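Local coordinates for toxin protein (PDB 6AQK), which probably acts as an ADP-ribosyltransferase toxin, transferring ADP-ribose from NAD+ to a target, and forms the C-terminal domain of the RHS2 protein of Yersinia entomophaga, at residues S32-L37 and F187-R192; N100-G105 and G183-P188; A118-E123 and D129-S134; S146-K149 and Y155-G158; T160-F165 and E212-S217. All blocks are in the same frame, centred on the assembly; numbering follows the deposited sequence.

Interaction 1: S32-L37 and F187-R192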
# COMPACT_ATOMS: atom_id res chain seq x y z
N SER A 32 -9.90 4.11 -5.33
CA SER A 32 -10.08 5.37 -5.97
C SER A 32 -10.44 6.53 -5.00
O SER A 32 -10.02 7.70 -5.22
CB SER A 32 -11.07 5.20 -7.15
OG SER A 32 -12.38 4.93 -6.70
N PHE A 33 -11.17 6.21 -3.93
CA PHE A 33 -11.49 7.16 -2.90
C PHE A 33 -10.15 7.63 -2.20
O PHE A 33 -9.94 8.85 -2.00
CB PHE A 33 -12.37 6.52 -1.86
CG PHE A 33 -12.94 7.46 -0.80
CD1 PHE A 33 -12.21 7.80 0.37
CD2 PHE A 33 -14.24 7.89 -0.89
CE1 PHE A 33 -12.75 8.64 1.33
CE2 PHE A 33 -14.79 8.70 0.08
CZ PHE A 33 -14.04 9.08 1.20
N THR A 34 -9.26 6.71 -1.87
CA THR A 34 -8.07 7.10 -1.14
C THR A 34 -7.10 7.81 -2.09
O THR A 34 -6.35 8.71 -1.64
CB THR A 34 -7.42 5.97 -0.32
OG1 THR A 34 -6.98 4.88 -1.16
CG2 THR A 34 -8.38 5.45 0.76
N ILE A 35 -7.12 7.43 -3.35
CA ILE A 35 -6.39 8.20 -4.35
C ILE A 35 -6.92 9.62 -4.41
O ILE A 35 -6.12 10.59 -4.42
CB ILE A 35 -6.38 7.51 -5.68
CG1 ILE A 35 -5.49 6.23 -5.56
CG2 ILE A 35 -5.86 8.43 -6.77
CD1 ILE A 35 -5.58 5.36 -6.77
N ALA A 36 -8.23 9.77 -4.44
CA ALA A 36 -8.79 11.16 -4.43
C ALA A 36 -8.36 11.96 -3.25
O ALA A 36 -8.03 13.14 -3.43
CB ALA A 36 -10.26 11.17 -4.54
N LEU A 37 -8.30 11.35 -2.07
CA LEU A 37 -7.81 12.04 -0.85
C LEU A 37 -6.37 12.54 -1.06
O LEU A 37 -6.07 13.63 -0.60
CB LEU A 37 -7.80 11.12 0.34
CG LEU A 37 -9.10 10.54 0.93
CD1 LEU A 37 -8.74 9.51 2.02
CD2 LEU A 37 -9.94 11.64 1.50
N PHE A 187 -2.22 -3.28 6.66
CA PHE A 187 -1.88 -2.13 7.48
C PHE A 187 -2.91 -1.10 7.25
O PHE A 187 -3.51 -1.06 6.17
CB PHE A 187 -0.50 -1.62 7.19
CG PHE A 187 0.57 -2.57 7.64
CD1 PHE A 187 0.88 -3.70 6.88
CD2 PHE A 187 1.15 -2.42 8.88
CE1 PHE A 187 1.86 -4.57 7.29
CE2 PHE A 187 2.16 -3.28 9.30
CZ PHE A 187 2.48 -4.38 8.52
N PRO A 188 -3.19 -0.27 8.26
CA PRO A 188 -4.26 0.66 8.11
C PRO A 188 -3.95 1.93 7.34
O PRO A 188 -2.79 2.32 7.16
CB PRO A 188 -4.63 0.97 9.59
CG PRO A 188 -3.30 0.95 10.23
CD PRO A 188 -2.62 -0.22 9.61
N LEU A 189 -5.00 2.58 6.86
CA LEU A 189 -4.84 3.93 6.29
C LEU A 189 -4.08 4.85 7.28
O LEU A 189 -4.36 4.83 8.50
CB LEU A 189 -6.21 4.51 5.98
CG LEU A 189 -6.19 5.86 5.19
CD1 LEU A 189 -5.41 5.73 3.87
CD2 LEU A 189 -7.62 6.30 4.93
N TYR A 190 -3.11 5.60 6.80
CA TYR A 190 -2.23 6.46 7.64
C TYR A 190 -1.25 5.72 8.52
O TYR A 190 -0.57 6.34 9.33
CB TYR A 190 -2.96 7.55 8.44
CG TYR A 190 -4.12 8.20 7.70
CD1 TYR A 190 -3.95 8.78 6.45
CD2 TYR A 190 -5.38 8.32 8.30
CE1 TYR A 190 -5.00 9.37 5.75
CE2 TYR A 190 -6.45 8.91 7.59
CZ TYR A 190 -6.26 9.46 6.36
OH TYR A 190 -7.29 10.08 5.68
N ASN A 191 -1.07 4.42 8.29
CA ASN A 191 -0.04 3.67 8.98
C ASN A 191 1.29 4.40 8.87
O ASN A 191 1.66 4.86 7.79
CB ASN A 191 0.06 2.29 8.34
CG ASN A 191 1.11 1.43 8.96
OD1 ASN A 191 1.03 1.16 10.14
ND2 ASN A 191 2.10 0.98 8.16
N ARG A 192 2.00 4.48 9.99
CA ARG A 192 3.29 5.12 10.04
C ARG A 192 4.39 4.16 9.68
O ARG A 192 4.49 3.09 10.25
CB ARG A 192 3.55 5.71 11.46
CG ARG A 192 2.66 6.92 11.73
CD ARG A 192 2.83 7.61 13.08
NE ARG A 192 3.46 6.75 14.06
CZ ARG A 192 4.69 6.89 14.58
NH1 ARG A 192 5.11 6.01 15.47
NH2 ARG A 192 5.50 7.90 14.26

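Interaction 2: N100-G105 and G183-P188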
# COMPACT_ATOMS: atom_id res chain seq x y z
N ASN A 100 7.89 -11.08 11.82
CA ASN A 100 8.91 -10.03 11.94
C ASN A 100 9.03 -9.13 10.72
O ASN A 100 9.58 -8.05 10.81
CB ASN A 100 10.33 -10.62 12.13
CG ASN A 100 10.50 -11.29 13.46
OD1 ASN A 100 9.88 -10.89 14.47
ND2 ASN A 100 11.35 -12.34 13.48
N GLU A 101 8.51 -9.59 9.60
CA GLU A 101 8.76 -8.94 8.30
C GLU A 101 7.68 -9.38 7.30
O GLU A 101 7.18 -10.51 7.34
CB GLU A 101 10.17 -9.23 7.75
CG GLU A 101 10.47 -10.70 7.58
CD GLU A 101 11.87 -11.05 7.08
OE1 GLU A 101 12.01 -12.28 6.79
OE2 GLU A 101 12.78 -10.19 6.98
N THR A 102 7.36 -8.45 6.42
CA THR A 102 6.43 -8.71 5.32
C THR A 102 6.97 -7.99 4.06
O THR A 102 8.01 -7.31 4.10
CB THR A 102 5.03 -8.25 5.58
OG1 THR A 102 5.01 -6.81 5.70
CG2 THR A 102 4.50 -8.91 6.75
N PHE A 103 6.34 -8.29 2.92
CA PHE A 103 6.80 -7.92 1.65
C PHE A 103 5.65 -7.49 0.82
O PHE A 103 4.54 -8.01 0.96
CB PHE A 103 7.54 -9.08 0.90
CG PHE A 103 8.63 -9.67 1.72
CD1 PHE A 103 8.36 -10.72 2.58
CD2 PHE A 103 9.92 -9.20 1.60
CE1 PHE A 103 9.34 -11.20 3.43
CE2 PHE A 103 10.93 -9.72 2.42
CZ PHE A 103 10.63 -10.73 3.34
N ARG A 104 5.93 -6.51 -0.01
CA ARG A 104 4.93 -6.03 -0.98
C ARG A 104 5.49 -5.78 -2.34
O ARG A 104 6.53 -5.17 -2.49
CB ARG A 104 4.30 -4.71 -0.46
CG ARG A 104 3.25 -4.15 -1.40
CD ARG A 104 2.58 -2.93 -0.77
NE ARG A 104 1.77 -2.26 -1.78
CZ ARG A 104 0.49 -2.49 -2.03
NH1 ARG A 104 -0.24 -3.33 -1.31
NH2 ARG A 104 -0.07 -1.85 -3.00
N GLY A 105 4.71 -6.13 -3.39
CA GLY A 105 5.05 -5.88 -4.75
C GLY A 105 4.21 -4.75 -5.28
O GLY A 105 3.03 -4.67 -4.98
N GLY A 183 -1.78 -15.71 3.73
CA GLY A 183 -0.58 -15.05 4.22
C GLY A 183 -0.58 -13.51 4.13
O GLY A 183 0.45 -12.88 4.32
N GLU A 184 -1.71 -12.90 3.86
CA GLU A 184 -1.73 -11.43 3.66
C GLU A 184 -1.77 -10.78 5.04
O GLU A 184 -2.58 -11.21 5.90
CB GLU A 184 -2.89 -11.05 2.79
CG GLU A 184 -3.03 -9.56 2.55
CD GLU A 184 -3.89 -9.25 1.30
OE1 GLU A 184 -5.05 -8.79 1.42
OE2 GLU A 184 -3.40 -9.48 0.21
N VAL A 185 -0.91 -9.77 5.26
CA VAL A 185 -0.94 -8.93 6.44
C VAL A 185 -1.27 -7.52 6.00
O VAL A 185 -0.57 -6.97 5.18
CB VAL A 185 0.46 -8.95 7.14
CG1 VAL A 185 0.51 -7.95 8.26
CG2 VAL A 185 0.84 -10.36 7.57
N THR A 186 -2.28 -6.92 6.58
CA THR A 186 -2.71 -5.59 6.19
C THR A 186 -2.44 -4.49 7.19
O THR A 186 -2.51 -4.70 8.45
CB THR A 186 -4.24 -5.69 5.94
OG1 THR A 186 -4.50 -6.85 5.14
CG2 THR A 186 -4.80 -4.43 5.21
N PHE A 187 -2.22 -3.28 6.66
CA PHE A 187 -1.88 -2.13 7.48
C PHE A 187 -2.91 -1.10 7.25
O PHE A 187 -3.51 -1.06 6.17
CB PHE A 187 -0.50 -1.62 7.19
CG PHE A 187 0.57 -2.57 7.64
CD1 PHE A 187 0.88 -3.70 6.88
CD2 PHE A 187 1.15 -2.42 8.88
CE1 PHE A 187 1.86 -4.57 7.29
CE2 PHE A 187 2.16 -3.28 9.30
CZ PHE A 187 2.48 -4.38 8.52
N PRO A 188 -3.19 -0.27 8.26
CA PRO A 188 -4.26 0.66 8.11
C PRO A 188 -3.95 1.93 7.34
O PRO A 188 -2.79 2.32 7.16
CB PRO A 188 -4.63 0.97 9.59
CG PRO A 188 -3.30 0.95 10.23
CD PRO A 188 -2.62 -0.22 9.61

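Interaction 3: A118-E123 and D129-S134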
# COMPACT_ATOMS: atom_id res chain seq x y z
N ALA A 118 10.33 8.36 -7.20
CA ALA A 118 10.44 8.83 -8.60
C ALA A 118 11.88 9.34 -8.89
O ALA A 118 12.52 8.98 -9.88
CB ALA A 118 9.41 9.94 -8.87
N GLU A 119 12.38 10.13 -7.98
CA GLU A 119 13.75 10.69 -8.06
C GLU A 119 14.80 9.62 -8.13
O GLU A 119 15.69 9.65 -9.02
CB GLU A 119 14.00 11.58 -6.84
CG GLU A 119 15.41 12.18 -6.70
CD GLU A 119 15.62 13.41 -7.56
OE1 GLU A 119 15.81 14.51 -6.99
OE2 GLU A 119 15.55 13.29 -8.80
N PHE A 120 14.67 8.65 -7.22
CA PHE A 120 15.65 7.59 -7.11
C PHE A 120 15.59 6.77 -8.37
O PHE A 120 16.64 6.44 -8.91
CB PHE A 120 15.43 6.75 -5.85
CG PHE A 120 16.41 5.62 -5.71
CD1 PHE A 120 17.69 5.88 -5.21
CD2 PHE A 120 16.07 4.30 -6.07
CE1 PHE A 120 18.65 4.85 -5.10
CE2 PHE A 120 17.02 3.25 -5.92
CZ PHE A 120 18.31 3.55 -5.44
N ILE A 121 14.39 6.45 -8.85
CA ILE A 121 14.23 5.70 -10.11
C ILE A 121 14.85 6.45 -11.28
O ILE A 121 15.64 5.87 -12.05
CB ILE A 121 12.73 5.43 -10.44
CG1 ILE A 121 12.19 4.39 -9.42
CG2 ILE A 121 12.55 4.95 -11.87
CD1 ILE A 121 10.69 4.10 -9.49
N ASN A 122 14.48 7.72 -11.41
CA ASN A 122 15.10 8.58 -12.44
C ASN A 122 16.62 8.60 -12.39
O ASN A 122 17.22 8.50 -13.44
CB ASN A 122 14.56 10.02 -12.41
CG ASN A 122 13.10 10.10 -12.94
OD1 ASN A 122 12.65 9.26 -13.75
ND2 ASN A 122 12.36 11.07 -12.45
N GLU A 123 17.23 8.69 -11.22
CA GLU A 123 18.69 8.71 -11.14
C GLU A 123 19.34 7.34 -11.40
O GLU A 123 20.52 7.28 -11.78
CB GLU A 123 19.17 9.18 -9.78
CG GLU A 123 18.70 10.59 -9.37
CD GLU A 123 18.88 10.87 -7.88
OE1 GLU A 123 19.48 10.01 -7.18
OE2 GLU A 123 18.44 11.95 -7.39
N ASP A 129 25.37 -1.21 -12.41
CA ASP A 129 25.68 -1.70 -11.05
C ASP A 129 24.55 -1.31 -10.08
O ASP A 129 23.80 -0.37 -10.33
CB ASP A 129 27.00 -1.11 -10.50
CG ASP A 129 28.17 -1.07 -11.53
OD1 ASP A 129 28.00 -1.43 -12.73
OD2 ASP A 129 29.28 -0.62 -11.14
N THR A 130 24.51 -2.00 -8.95
CA THR A 130 23.55 -1.69 -7.85
C THR A 130 23.94 -0.38 -7.19
O THR A 130 25.10 0.08 -7.29
CB THR A 130 23.58 -2.77 -6.81
OG1 THR A 130 24.92 -2.85 -6.31
CG2 THR A 130 23.17 -4.09 -7.41
N VAL A 131 22.95 0.26 -6.58
CA VAL A 131 23.09 1.55 -5.90
C VAL A 131 22.12 1.43 -4.76
O VAL A 131 20.98 0.89 -4.95
CB VAL A 131 22.62 2.75 -6.78
CG1 VAL A 131 22.67 4.05 -5.99
CG2 VAL A 131 23.48 2.88 -7.99
N GLN A 132 22.58 1.81 -3.58
CA GLN A 132 21.69 2.05 -2.42
C GLN A 132 21.71 3.54 -2.07
O GLN A 132 22.69 4.24 -2.30
CB GLN A 132 22.17 1.35 -1.18
CG GLN A 132 22.32 -0.15 -1.23
CD GLN A 132 22.74 -0.71 0.14
OE1 GLN A 132 22.65 -0.01 1.18
NE2 GLN A 132 23.23 -1.95 0.15
N LYS A 133 20.63 4.00 -1.47
CA LYS A 133 20.54 5.32 -0.94
C LYS A 133 19.88 5.17 0.42
O LYS A 133 18.76 4.68 0.53
CB LYS A 133 19.74 6.21 -1.86
CG LYS A 133 19.53 7.61 -1.31
CD LYS A 133 18.62 8.46 -2.17
CE LYS A 133 18.59 9.87 -1.61
NZ LYS A 133 17.83 10.77 -2.53
N SER A 134 20.62 5.53 1.46
CA SER A 134 20.12 5.52 2.77
C SER A 134 19.12 6.62 3.01
O SER A 134 19.31 7.72 2.51
CB SER A 134 21.28 5.68 3.74
OG SER A 134 20.80 5.52 5.04

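Interaction 4: S146-K149 and Y155-G158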
# COMPACT_ATOMS: atom_id res chain seq x y z
N SER A 146 -1.80 -3.88 1.76
CA SER A 146 -1.64 -5.30 1.92
C SER A 146 -0.21 -5.66 1.71
O SER A 146 0.49 -5.00 0.95
CB SER A 146 -2.48 -6.07 0.93
OG SER A 146 -2.10 -5.74 -0.42
N THR A 147 0.22 -6.68 2.43
CA THR A 147 1.57 -7.14 2.37
C THR A 147 1.52 -8.67 2.48
O THR A 147 0.50 -9.21 2.86
CB THR A 147 2.47 -6.51 3.49
OG1 THR A 147 2.20 -7.09 4.78
CG2 THR A 147 2.32 -4.94 3.54
N ALA A 148 2.60 -9.35 2.10
CA ALA A 148 2.65 -10.80 2.13
C ALA A 148 3.74 -11.27 3.10
O ALA A 148 4.75 -10.63 3.21
CB ALA A 148 2.98 -11.36 0.78
N LYS A 149 3.51 -12.41 3.75
CA LYS A 149 4.53 -13.06 4.57
C LYS A 149 5.67 -13.59 3.73
O LYS A 149 6.80 -13.60 4.20
CB LYS A 149 3.95 -14.23 5.34
CG LYS A 149 3.08 -13.76 6.47
CD LYS A 149 2.32 -14.90 7.06
CE LYS A 149 1.29 -14.39 8.06
NZ LYS A 149 0.71 -15.54 8.80
N TYR A 155 1.96 -12.66 -6.79
CA TYR A 155 1.55 -11.29 -6.91
C TYR A 155 2.66 -10.34 -6.37
O TYR A 155 2.63 -9.17 -6.61
CB TYR A 155 0.21 -11.09 -6.22
CG TYR A 155 0.15 -11.41 -4.74
CD1 TYR A 155 0.52 -10.46 -3.78
CD2 TYR A 155 -0.32 -12.67 -4.28
CE1 TYR A 155 0.43 -10.73 -2.42
CE2 TYR A 155 -0.41 -12.96 -2.91
CZ TYR A 155 -0.03 -12.00 -1.98
OH TYR A 155 -0.12 -12.26 -0.62
N VAL A 156 3.63 -10.85 -5.65
CA VAL A 156 4.78 -10.04 -5.27
C VAL A 156 5.96 -10.20 -6.24
O VAL A 156 6.63 -9.23 -6.63
CB VAL A 156 5.25 -10.45 -3.87
CG1 VAL A 156 6.51 -9.72 -3.51
CG2 VAL A 156 4.14 -10.19 -2.86
N SER A 157 6.27 -11.46 -6.56
CA SER A 157 7.57 -11.79 -7.17
C SER A 157 7.84 -11.23 -8.56
O SER A 157 9.02 -11.06 -8.90
CB SER A 157 7.79 -13.34 -7.20
OG SER A 157 6.84 -13.85 -8.11
N GLY A 158 6.80 -10.93 -9.32
CA GLY A 158 7.00 -10.38 -10.62
C GLY A 158 6.93 -8.86 -10.73
O GLY A 158 7.07 -8.36 -11.82

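Interaction 5: T160-F165 and E212-S217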
# COMPACT_ATOMS: atom_id res chain seq x y z
N THR A 160 7.87 -4.82 -10.32
CA THR A 160 9.07 -4.04 -10.52
C THR A 160 9.67 -3.54 -9.20
O THR A 160 10.91 -3.43 -9.05
CB THR A 160 8.83 -2.90 -11.54
OG1 THR A 160 8.34 -3.48 -12.75
CG2 THR A 160 10.10 -2.11 -11.84
N ILE A 161 8.80 -3.18 -8.25
CA ILE A 161 9.23 -2.62 -6.97
C ILE A 161 8.80 -3.60 -5.89
O ILE A 161 7.67 -4.11 -5.88
CB ILE A 161 8.57 -1.24 -6.74
CG1 ILE A 161 9.00 -0.30 -7.87
CG2 ILE A 161 8.92 -0.65 -5.37
CD1 ILE A 161 8.18 0.94 -8.04
N MET A 162 9.69 -3.87 -4.96
CA MET A 162 9.33 -4.67 -3.81
C MET A 162 9.67 -3.88 -2.54
O MET A 162 10.77 -3.35 -2.39
CB MET A 162 10.04 -6.02 -3.74
CG MET A 162 9.51 -6.92 -2.64
SD MET A 162 10.50 -8.44 -2.31
CE MET A 162 11.72 -7.70 -1.28
N TRP A 163 8.74 -3.84 -1.61
CA TRP A 163 9.03 -3.35 -0.29
C TRP A 163 9.40 -4.51 0.64
O TRP A 163 8.81 -5.57 0.60
CB TRP A 163 7.79 -2.70 0.32
CG TRP A 163 7.05 -1.66 -0.46
CD1 TRP A 163 6.29 -1.84 -1.57
CD2 TRP A 163 6.91 -0.23 -0.11
NE1 TRP A 163 5.69 -0.66 -1.95
CE2 TRP A 163 6.04 0.34 -1.07
CE3 TRP A 163 7.43 0.59 0.89
CZ2 TRP A 163 5.66 1.67 -1.03
CZ3 TRP A 163 7.03 1.91 0.94
CH2 TRP A 163 6.19 2.44 -0.05
N HIS A 164 10.36 -4.26 1.51
CA HIS A 164 10.74 -5.20 2.54
C HIS A 164 10.54 -4.48 3.84
O HIS A 164 11.29 -3.56 4.18
CB HIS A 164 12.20 -5.62 2.38
CG HIS A 164 12.65 -6.60 3.40
ND1 HIS A 164 13.96 -6.97 3.54
CD2 HIS A 164 11.95 -7.27 4.35
CE1 HIS A 164 14.06 -7.86 4.51
NE2 HIS A 164 12.85 -8.06 5.02
N PHE A 165 9.50 -4.92 4.55
CA PHE A 165 9.06 -4.33 5.81
C PHE A 165 9.61 -5.07 7.00
O PHE A 165 9.50 -6.29 7.10
CB PHE A 165 7.57 -4.35 5.86
CG PHE A 165 6.94 -3.38 4.88
CD1 PHE A 165 7.19 -2.02 4.95
CD2 PHE A 165 6.09 -3.85 3.91
CE1 PHE A 165 6.65 -1.14 4.02
CE2 PHE A 165 5.58 -2.99 2.98
CZ PHE A 165 5.81 -1.67 3.05
N GLU A 212 16.56 -17.34 -5.54
CA GLU A 212 15.60 -18.39 -5.29
C GLU A 212 14.46 -17.86 -4.40
O GLU A 212 13.29 -18.24 -4.58
CB GLU A 212 16.30 -19.60 -4.65
N GLN A 213 14.80 -16.95 -3.47
CA GLN A 213 13.81 -16.26 -2.59
C GLN A 213 13.12 -15.01 -3.20
O GLN A 213 11.94 -14.77 -2.97
CB GLN A 213 14.53 -15.85 -1.28
CG GLN A 213 13.64 -15.36 -0.12
CD GLN A 213 12.56 -16.34 0.36
OE1 GLN A 213 12.43 -17.46 -0.14
NE2 GLN A 213 11.78 -15.91 1.36
N TYR A 214 13.89 -14.21 -3.92
CA TYR A 214 13.46 -12.86 -4.36
C TYR A 214 13.32 -12.68 -5.88
O TYR A 214 12.89 -11.65 -6.35
CB TYR A 214 14.41 -11.86 -3.78
CG TYR A 214 14.28 -11.74 -2.26
CD1 TYR A 214 13.09 -11.28 -1.66
CD2 TYR A 214 15.34 -12.09 -1.40
CE1 TYR A 214 12.97 -11.20 -0.26
CE2 TYR A 214 15.24 -11.98 -0.02
CZ TYR A 214 14.04 -11.54 0.55
OH TYR A 214 13.93 -11.44 1.92
N GLY A 215 13.68 -13.71 -6.66
CA GLY A 215 13.64 -13.62 -8.08
C GLY A 215 14.61 -12.61 -8.66
O GLY A 215 15.58 -12.17 -8.03
N THR A 216 14.31 -12.30 -9.90
CA THR A 216 15.06 -11.38 -10.70
C THR A 216 14.18 -10.32 -11.37
O THR A 216 14.66 -9.59 -12.23
CB THR A 216 15.82 -12.16 -11.80
OG1 THR A 216 14.87 -12.84 -12.65
CG2 THR A 216 16.76 -13.13 -11.13
N SER A 217 12.92 -10.17 -10.93
CA SER A 217 12.07 -9.18 -11.54
C SER A 217 12.02 -7.82 -10.86
O SER A 217 11.60 -6.86 -11.49
CB SER A 217 10.67 -9.74 -11.64
OG SER A 217 10.66 -11.03 -12.17

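Interaction 1: S32-L37 and F187-R192
Leu189 reaches across to the helix with both of its methyl branches, a small worked example of a turn plugged against a helix flank. The apolar contacts divide between the branches: CD1 of Leu189 lies 4.3 Å from CG2 of Thr34, and CD2 of Leu189 lies 4.5 Å from CD1 of Leu37. Thr34 and Leu37 are three residues apart, so they stand on the same side of the helix. The hydroxyl of Thr34 bonds instead to Ser31 O within the helix, leaving the methyl for the turn.

A second kind of contact is aliphatic against polar. Leu37 holds CG opposite its carbonyl carbon (chi1 -65°), and from there its CD1 meets Tyr190 OH at 4.0 Å, the two side chains crossing at about a right angle. Only this hydroxyl end of Tyr190 reaches Leu37, and it also has a weak hydrogen bond to Tyr45 N. Within the turn, Leu189 CG covers one face of the Tyr190 ring, 3.6 Å above its plane.

The backbone that presents them is a type II turn closed by Asn191 N to Pro188 O (2.9 Å), with Tyr190 at the third position (phi 70°). This turn links strand 184-187 to strand 192-200. Helix 27-39 lies beside it and is backed by helix 51-63, whose Phe54 touches Leu37; Tyr45, in the loop between these two helices, packs on Leu189.

Interaction 2: N100-G105 and G183-P188
Thr102 is where strand 101-106 meets strand 184-187, and its two branches take different partners. CG2 lies 4.0 Å from CG2 of Val185, the two short side chains crossing at about a right angle. OG1 approaches CE1 of Phe187 obliquely at 4.2 Å. With chi1 at 65° the hydroxyl lies between the backbone N and the carbonyl carbon, while the methyl is turned opposite the carbonyl carbon and meets the valine. OG1 is also weakly hydrogen-bonded to Thr147 OG1, so this buried hydroxyl is not left to hydrocarbon alone.

The next residue, Phe103, belongs to the other side of the strand, where its ring stacks on His164. Arg104 returns to the side of Thr102. Its NH1 bonds to Ser146 O and its NE forms a salt bridge with Asp106, which together fix the extended side chain. Arg104, Ser146 and Glu184 lie where the Arg, Ser and Glu of R-S-E type ADP-ribosyltransferases would be expected, so the contact lies beside this probable active-site region.

Strand 101-106 is an outermost strand of the five-stranded sheet, paired antiparallel with 161-167. Strand 184-187 pairs instead with 145-148, and backbone bonding of Phe103 to Ala148 joins the two sheets beside the apolar contact made by Thr102, Val185 and Phe187.

Interaction 3: A118-E123 and D129-S134
The Phe120 ring meets strand 131-140 through the rim around CE1 and CZ. The carbonyl oxygen of Val131 lies at its edge, near the ring plane, 3.8 Å from CZ; at this length the approach is at most a weak attraction between an aromatic C-H and an oxygen. Lys133 CB comes in obliquely, 3.7 Å from CE1, and CG1 of Val131 is 4.2 Å from the same carbon.

This is helix-on-sheet packing in an alpha-beta fold: helix 115-124 lies against the five-stranded sheet and a short loop then leads directly into 131-140, one of its two outermost strands. Val131 and Lys133, two residues apart, both direct CB toward the helix, whereas Gln132 between them points away, the usual alternation of a strand. The aromatic side chain sends CG opposite its own backbone N (chi1 179°), and runs antiparallel to the side chains of Val131 and Lys133, which come from the strand. Its ring also touches Leu198 and Tyr200 of the neighbouring strand 192-200 and Tyr220 of 220-226, so one phenylalanine spans several strands.

Electrostatics adds a looser element. Lys133 NZ is 5.0 Å from Glu123 OE1 and 6.2 Å from Glu119 OE1. Neither is a salt bridge, yet the two carboxylates probably exert a favourable pull on the ammonium group. Lys133 is fully extended, so its aliphatic part runs alongside the ring before the charge is reached: beyond CB, its CD still lies 4.1 Å from Phe120 CD1.

Interaction 4: S146-K149 and Y155-G158
Tyr155 brings its hydroxyl end to the methyl of Ala148 because its chi1 of 60° places CG between the backbone N and the carbonyl carbon, sending the ring toward the strand. The nearest approach is that of Tyr155 OH, 3.5 Å from Ala148 CB. Tyr155 CZ follows, 4.1 Å from Ala148 CB, in an oblique approach. In Val156, chi1 of 175° sets CG1 opposite the backbone N and leaves CG2, beside that N, facing the same methyl, 4.0 Å from Ala148 CB, while CG1 turns to Met162 of the next strand.

One alanine methyl thus receives two consecutive side chains of the weakly bonded helix 154-157, which follows strand 145-148 after a short loop. That strand carries Ser146-Thr147-Ala148, which resembles the Ser-Thr-Ser motif of R-S-E type ADP-ribosyltransferases with alanine at the third position, and it probably lines the NAD+ cleft. Thr147 OG1 is hydrogen-bonded to the carbonyl oxygen of Val185, on the partner strand 184-187, which can only accept. The CB of Thr147 points away from the helix and that of Ala148 toward it. On the helix side, Tyr155 O is held by Lys159 NZ.

Interaction 5: T160-F165 and E212-S217
Met162 and Tyr214 form the sulfur-aromatic part of this contact. SD is 5.1 Å from the centroid of the tyrosine ring, 69° off the ring normal, an oblique Met-aromatic approach rather than a sulfur seated over the face. The methionine chain runs extended through chi1 and chi2 and then bends at chi3 (82°), which brings its terminal methyl round to the ring. CE lies 3.9 Å from CD1 of Tyr214 and equally far from CE1, and the two side chains cross at about a right angle. One face of the same ring carries Gln213 CG, 3.7 Å above the plane and offset toward the rim.

A looser van der Waals approach brings Tyr214 OH to 4.4 Å from His164 CE1. The imidazole is held elsewhere, by Tyr207 OH at ND1 and by Glu101 at NE2, so both nitrogens are engaged.

Backbone packing makes the third kind: Thr160 CA lies 3.9 Å from Ser217 O. Between these two levels the chain leaves its helix at Gly215 with positive phi (65°).

Strand 161-167 lies between 101-106 and 220-226 in the five-stranded sheet. Helix 211-214 covers the side of it that bears Met162 and His164, with Tyr207 edge-to-face on Tyr214, and the chain after the helix leads into strand 220-226.

In the fold
The five contacts build one domain around a five-stranded mixed sheet and a two-stranded one. Interactions 2 and 4 have centres about 8 Å apart and share sheet 145-148/184-187; the centre of interaction 5 lies about 9 Å from that of interaction 4. This cluster carries the residues that match the R-S-E motif and so probably lies beside the NAD+ site. Interaction 1 shares Phe187 and Pro188 with interaction 2 and reaches helix 27-39, near the N-terminus. Interaction 3 lies about 26 Å from interaction 1 (centres), at strand 131-140. Along the chain, 3 and 4 fall between the two segments of 1 and of 2, while those of 5 alternate with them.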